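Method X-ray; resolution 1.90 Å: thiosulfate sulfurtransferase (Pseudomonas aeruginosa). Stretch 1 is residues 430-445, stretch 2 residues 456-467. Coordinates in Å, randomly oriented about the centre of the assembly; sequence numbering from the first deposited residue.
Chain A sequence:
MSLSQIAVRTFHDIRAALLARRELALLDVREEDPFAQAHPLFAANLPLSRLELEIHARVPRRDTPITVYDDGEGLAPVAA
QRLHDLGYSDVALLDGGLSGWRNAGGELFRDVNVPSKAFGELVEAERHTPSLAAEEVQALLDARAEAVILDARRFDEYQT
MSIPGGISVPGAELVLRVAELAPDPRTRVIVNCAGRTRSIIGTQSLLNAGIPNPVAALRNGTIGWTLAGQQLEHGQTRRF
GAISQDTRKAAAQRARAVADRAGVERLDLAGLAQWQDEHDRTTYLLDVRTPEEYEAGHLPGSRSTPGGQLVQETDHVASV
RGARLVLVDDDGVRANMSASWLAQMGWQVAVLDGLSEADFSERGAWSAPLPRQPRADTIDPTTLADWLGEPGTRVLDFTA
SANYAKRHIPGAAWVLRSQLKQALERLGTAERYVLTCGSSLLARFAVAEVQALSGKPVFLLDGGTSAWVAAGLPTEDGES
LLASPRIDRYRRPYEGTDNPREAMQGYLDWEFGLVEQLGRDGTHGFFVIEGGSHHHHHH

Stretch 1 430-445: AERYVLTCGSSLLARF
Stretch 2 (456-467) KPVFLLDGGTSA

Two parallel beta-strands, 432-436 and 458-461, pair edge to edge and then hand over to a polar loop junction, burying 914 Å² in all. Their directions differ by 30°, and the register sets Tyr-433 beside Val-458, Val-434 beside Phe-459 and Leu-435 beside Leu-460, with CA-CA distances of 4.7-5.0 Å. The ladder runs Tyr-433 N to Pro-457 O (2.9 Å), Phe-459 N to Tyr-433 O (2.8 Å), Leu-435 N to Phe-459 O (2.8 Å) and Leu-461 N to Leu-435 O (3.0 Å).

Side chains alternate. Tyr-433 (m), Leu-435 (m, t), Val-458 (t) and Leu-460 (t, p) share one face, all buried, which suits their apolar and aromatic groups; Val-434 (t) and Phe-459 (m) take the other. Leu-435 CG meets Val-458 CG1 at 3.8 Å. Leu-460 reaches across to the weakly bonded helix near 441-445: its CD1 lies 3.6 Å from Ala-443 CB, and its CD2 packs over the Arg-444 guanidinium, 3.7 Å from NH2.

From the last strand residue, a type II turn, Leu-461 to Gly-464, leads into a helix. Gly-463 (89/-1) and Gly-464 (62/-165) suit their backbone angles; a CB on Gly-464 would clash with Cys-437 O. Here backbone and hydroxyl groups do the joining: Thr-465 N donates to Cys-437 O (2.9 Å), Ser-466 N and OG to Gly-438 O (3.1 and 2.9 Å), and Thr-436 OG1 hydrogen-bonds Thr-465 OG1 (3.1 Å). Water bridges Ser-440 OG and Gly-463 N.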

# COMPACT_ATOMS: atom_id res chain seq x y z
N ALA A 430 35.33 -11.05 -6.29
CA ALA A 430 35.65 -10.83 -4.89
C ALA A 430 36.12 -12.15 -4.30
O ALA A 430 35.87 -13.21 -4.86
CB ALA A 430 34.43 -10.32 -4.15
N GLU A 431 36.81 -12.07 -3.17
CA GLU A 431 37.28 -13.28 -2.51
C GLU A 431 36.16 -13.81 -1.63
O GLU A 431 36.10 -15.00 -1.31
CB GLU A 431 38.54 -12.97 -1.68
CG GLU A 431 39.67 -12.40 -2.52
CD GLU A 431 41.02 -12.44 -1.82
OE1 GLU A 431 41.16 -11.84 -0.74
OE2 GLU A 431 41.95 -13.07 -2.38
N ARG A 432 35.25 -12.91 -1.25
CA ARG A 432 34.13 -13.27 -0.40
C ARG A 432 33.07 -12.17 -0.41
O ARG A 432 33.39 -10.99 -0.55
CB ARG A 432 34.62 -13.51 1.03
CG ARG A 432 35.44 -12.35 1.58
CD ARG A 432 36.28 -12.76 2.78
NE ARG A 432 37.09 -11.64 3.27
CZ ARG A 432 38.01 -11.75 4.22
NH1 ARG A 432 38.25 -12.92 4.80
NH2 ARG A 432 38.70 -10.68 4.61
N TYR A 433 31.81 -12.57 -0.26
CA TYR A 433 30.70 -11.63 -0.25
C TYR A 433 30.01 -11.63 1.10
O TYR A 433 29.89 -12.67 1.75
CB TYR A 433 29.66 -12.02 -1.30
CG TYR A 433 30.10 -11.87 -2.73
CD1 TYR A 433 29.87 -10.68 -3.44
CD2 TYR A 433 30.73 -12.92 -3.40
CE1 TYR A 433 30.26 -10.56 -4.77
CE2 TYR A 433 31.12 -12.80 -4.73
CZ TYR A 433 30.88 -11.62 -5.41
OH TYR A 433 31.27 -11.51 -6.72
N VAL A 434 29.55 -10.45 1.52
CA VAL A 434 28.82 -10.30 2.76
C VAL A 434 27.55 -9.56 2.38
O VAL A 434 27.61 -8.47 1.81
CB VAL A 434 29.61 -9.48 3.80
CG1 VAL A 434 28.76 -9.29 5.05
CG2 VAL A 434 30.91 -10.20 4.16
N LEU A 435 26.40 -10.16 2.66
CA LEU A 435 25.12 -9.55 2.31
C LEU A 435 24.45 -8.88 3.50
O LEU A 435 24.52 -9.38 4.63
CB LEU A 435 24.18 -10.61 1.73
CG LEU A 435 24.81 -11.64 0.77
CD1 LEU A 435 23.71 -12.51 0.20
CD2 LEU A 435 25.57 -10.94 -0.36
N THR A 436 23.81 -7.74 3.25
CA THR A 436 23.13 -7.02 4.32
C THR A 436 21.87 -6.33 3.81
O THR A 436 21.58 -6.30 2.62
CB THR A 436 24.06 -5.95 4.95
OG1 THR A 436 23.46 -5.42 6.14
CG2 THR A 436 24.30 -4.80 3.97
N CYS A 437 21.11 -5.79 4.76
CA CYS A 437 19.90 -5.03 4.50
C CYS A 437 19.56 -4.48 5.88
O CYS A 437 20.35 -4.63 6.81
CB CYS A 437 18.77 -5.90 3.93
SG CYS A 437 18.07 -7.16 5.01
N GLY A 438 18.39 -3.86 6.02
CA GLY A 438 18.02 -3.30 7.31
C GLY A 438 18.26 -4.20 8.50
O GLY A 438 18.95 -3.82 9.45
N SER A 439 17.71 -5.41 8.45
CA SER A 439 17.83 -6.36 9.55
C SER A 439 18.48 -7.68 9.17
O SER A 439 18.69 -8.53 10.04
CB SER A 439 16.43 -6.65 10.10
OG SER A 439 15.65 -7.28 9.10
N SER A 440 18.78 -7.85 7.88
CA SER A 440 19.39 -9.05 7.31
C SER A 440 18.34 -10.03 6.79
O SER A 440 18.67 -11.05 6.20
CB SER A 440 20.29 -9.78 8.33
OG SER A 440 19.52 -10.59 9.21
N LEU A 441 17.07 -9.69 6.99
CA LEU A 441 15.98 -10.56 6.55
C LEU A 441 15.94 -10.81 5.05
O LEU A 441 15.94 -11.96 4.61
CB LEU A 441 14.63 -10.00 7.00
CG LEU A 441 13.42 -10.85 6.57
CD1 LEU A 441 13.59 -12.27 7.09
CD2 LEU A 441 12.14 -10.23 7.11
N LEU A 442 15.91 -9.75 4.26
CA LEU A 442 15.86 -9.92 2.81
C LEU A 442 17.16 -10.48 2.26
O LEU A 442 17.15 -11.30 1.34
CB LEU A 442 15.55 -8.59 2.12
CG LEU A 442 15.53 -8.68 0.58
CD1 LEU A 442 14.73 -9.90 0.13
CD2 LEU A 442 14.94 -7.40 0.01
N ALA A 443 18.28 -10.05 2.83
CA ALA A 443 19.59 -10.53 2.37
C ALA A 443 19.74 -12.04 2.55
O ALA A 443 20.40 -12.70 1.74
CB ALA A 443 20.70 -9.79 3.12
N ARG A 444 19.14 -12.58 3.60
CA ARG A 444 19.21 -14.02 3.88
C ARG A 444 18.62 -14.84 2.74
O ARG A 444 19.14 -15.90 2.39
CB ARG A 444 18.46 -14.34 5.19
CG ARG A 444 18.45 -15.83 5.54
CD ARG A 444 17.68 -16.11 6.83
NE ARG A 444 18.39 -15.70 8.04
CZ ARG A 444 19.36 -16.40 8.62
NH1 ARG A 444 19.74 -17.57 8.12
NH2 ARG A 444 19.95 -15.94 9.72
N PHE A 445 17.53 -14.36 2.14
CA PHE A 445 16.89 -15.07 1.04
C PHE A 445 17.70 -15.00 -0.24
O PHE A 445 17.44 -15.74 -1.20
CB PHE A 445 15.49 -14.50 0.80
CG PHE A 445 14.46 -14.98 1.78
CD1 PHE A 445 13.86 -16.22 1.63
CD2 PHE A 445 14.12 -14.20 2.89
CE1 PHE A 445 12.94 -16.69 2.57
CE2 PHE A 445 13.20 -14.66 3.82
CZ PHE A 445 12.61 -15.91 3.66
N LYS A 456 31.59 -18.20 -5.02
CA LYS A 456 32.49 -17.70 -3.98
C LYS A 456 31.86 -17.83 -2.59
O LYS A 456 30.66 -18.08 -2.46
CB LYS A 456 32.81 -16.22 -4.24
CG LYS A 456 33.57 -15.93 -5.53
CD LYS A 456 34.99 -16.47 -5.46
CE LYS A 456 35.82 -16.03 -6.66
NZ LYS A 456 35.22 -16.49 -7.94
N PRO A 457 32.67 -17.66 -1.53
CA PRO A 457 32.16 -17.75 -0.16
C PRO A 457 31.19 -16.60 0.07
O PRO A 457 31.49 -15.45 -0.25
CB PRO A 457 33.43 -17.61 0.69
CG PRO A 457 34.51 -18.13 -0.20
CD PRO A 457 34.14 -17.54 -1.54
N VAL A 458 30.01 -16.90 0.61
CA VAL A 458 29.01 -15.87 0.87
C VAL A 458 28.57 -15.92 2.32
O VAL A 458 28.29 -16.99 2.86
CB VAL A 458 27.77 -16.03 -0.05
CG1 VAL A 458 26.76 -14.91 0.22
CG2 VAL A 458 28.19 -16.00 -1.51
N PHE A 459 28.50 -14.74 2.95
CA PHE A 459 28.10 -14.62 4.35
C PHE A 459 26.98 -13.61 4.54
O PHE A 459 26.79 -12.72 3.71
CB PHE A 459 29.30 -14.18 5.19
CG PHE A 459 30.37 -15.22 5.30
CD1 PHE A 459 30.45 -16.05 6.42
CD2 PHE A 459 31.29 -15.39 4.27
CE1 PHE A 459 31.44 -17.03 6.50
CE2 PHE A 459 32.27 -16.38 4.34
CZ PHE A 459 32.35 -17.20 5.46
N LEU A 460 26.26 -13.75 5.64
CA LEU A 460 25.17 -12.86 5.99
C LEU A 460 25.57 -12.05 7.21
O LEU A 460 26.01 -12.61 8.22
CB LEU A 460 23.90 -13.66 6.32
CG LEU A 460 22.67 -12.85 6.73
CD1 LEU A 460 22.19 -12.04 5.53
CD2 LEU A 460 21.56 -13.80 7.21
N LEU A 461 25.45 -10.73 7.13
CA LEU A 461 25.79 -9.87 8.25
C LEU A 461 24.75 -10.10 9.35
O LEU A 461 23.56 -9.85 9.15
CB LEU A 461 25.79 -8.40 7.83
CG LEU A 461 26.16 -7.39 8.91
CD1 LEU A 461 27.54 -7.72 9.47
CD2 LEU A 461 26.16 -5.98 8.33
N ASP A 462 25.21 -10.58 10.50
CA ASP A 462 24.35 -10.86 11.64
C ASP A 462 23.66 -9.58 12.12
O ASP A 462 24.30 -8.69 12.67
CB ASP A 462 25.18 -11.43 12.79
CG ASP A 462 24.36 -12.28 13.75
OD1 ASP A 462 23.19 -11.95 14.01
OD2 ASP A 462 24.91 -13.29 14.25
N GLY A 463 22.35 -9.49 11.90
CA GLY A 463 21.61 -8.31 12.33
C GLY A 463 21.55 -7.18 11.31
O GLY A 463 20.95 -6.14 11.56
N GLY A 464 22.17 -7.39 10.15
CA GLY A 464 22.15 -6.39 9.11
C GLY A 464 22.78 -5.05 9.45
O GLY A 464 23.51 -4.92 10.44
N THR A 465 22.49 -4.05 8.63
CA THR A 465 23.04 -2.71 8.81
C THR A 465 22.65 -2.10 10.16
O THR A 465 23.41 -1.31 10.72
CB THR A 465 22.59 -1.79 7.66
OG1 THR A 465 22.96 -2.39 6.41
CG2 THR A 465 23.25 -0.42 7.77
N SER A 466 21.48 -2.46 10.67
CA SER A 466 21.04 -1.93 11.96
C SER A 466 22.00 -2.36 13.06
O SER A 466 22.29 -1.58 13.97
CB SER A 466 19.62 -2.43 12.28
OG SER A 466 18.66 -1.78 11.47
N ALA A 467 22.49 -3.59 12.97
CA ALA A 467 23.43 -4.12 13.95
C ALA A 467 24.76 -3.37 13.83
O ALA A 467 25.37 -3.02 14.84
CB ALA A 467 23.65 -5.60 13.72
O HOH W 1 21.15 -12.21 11.41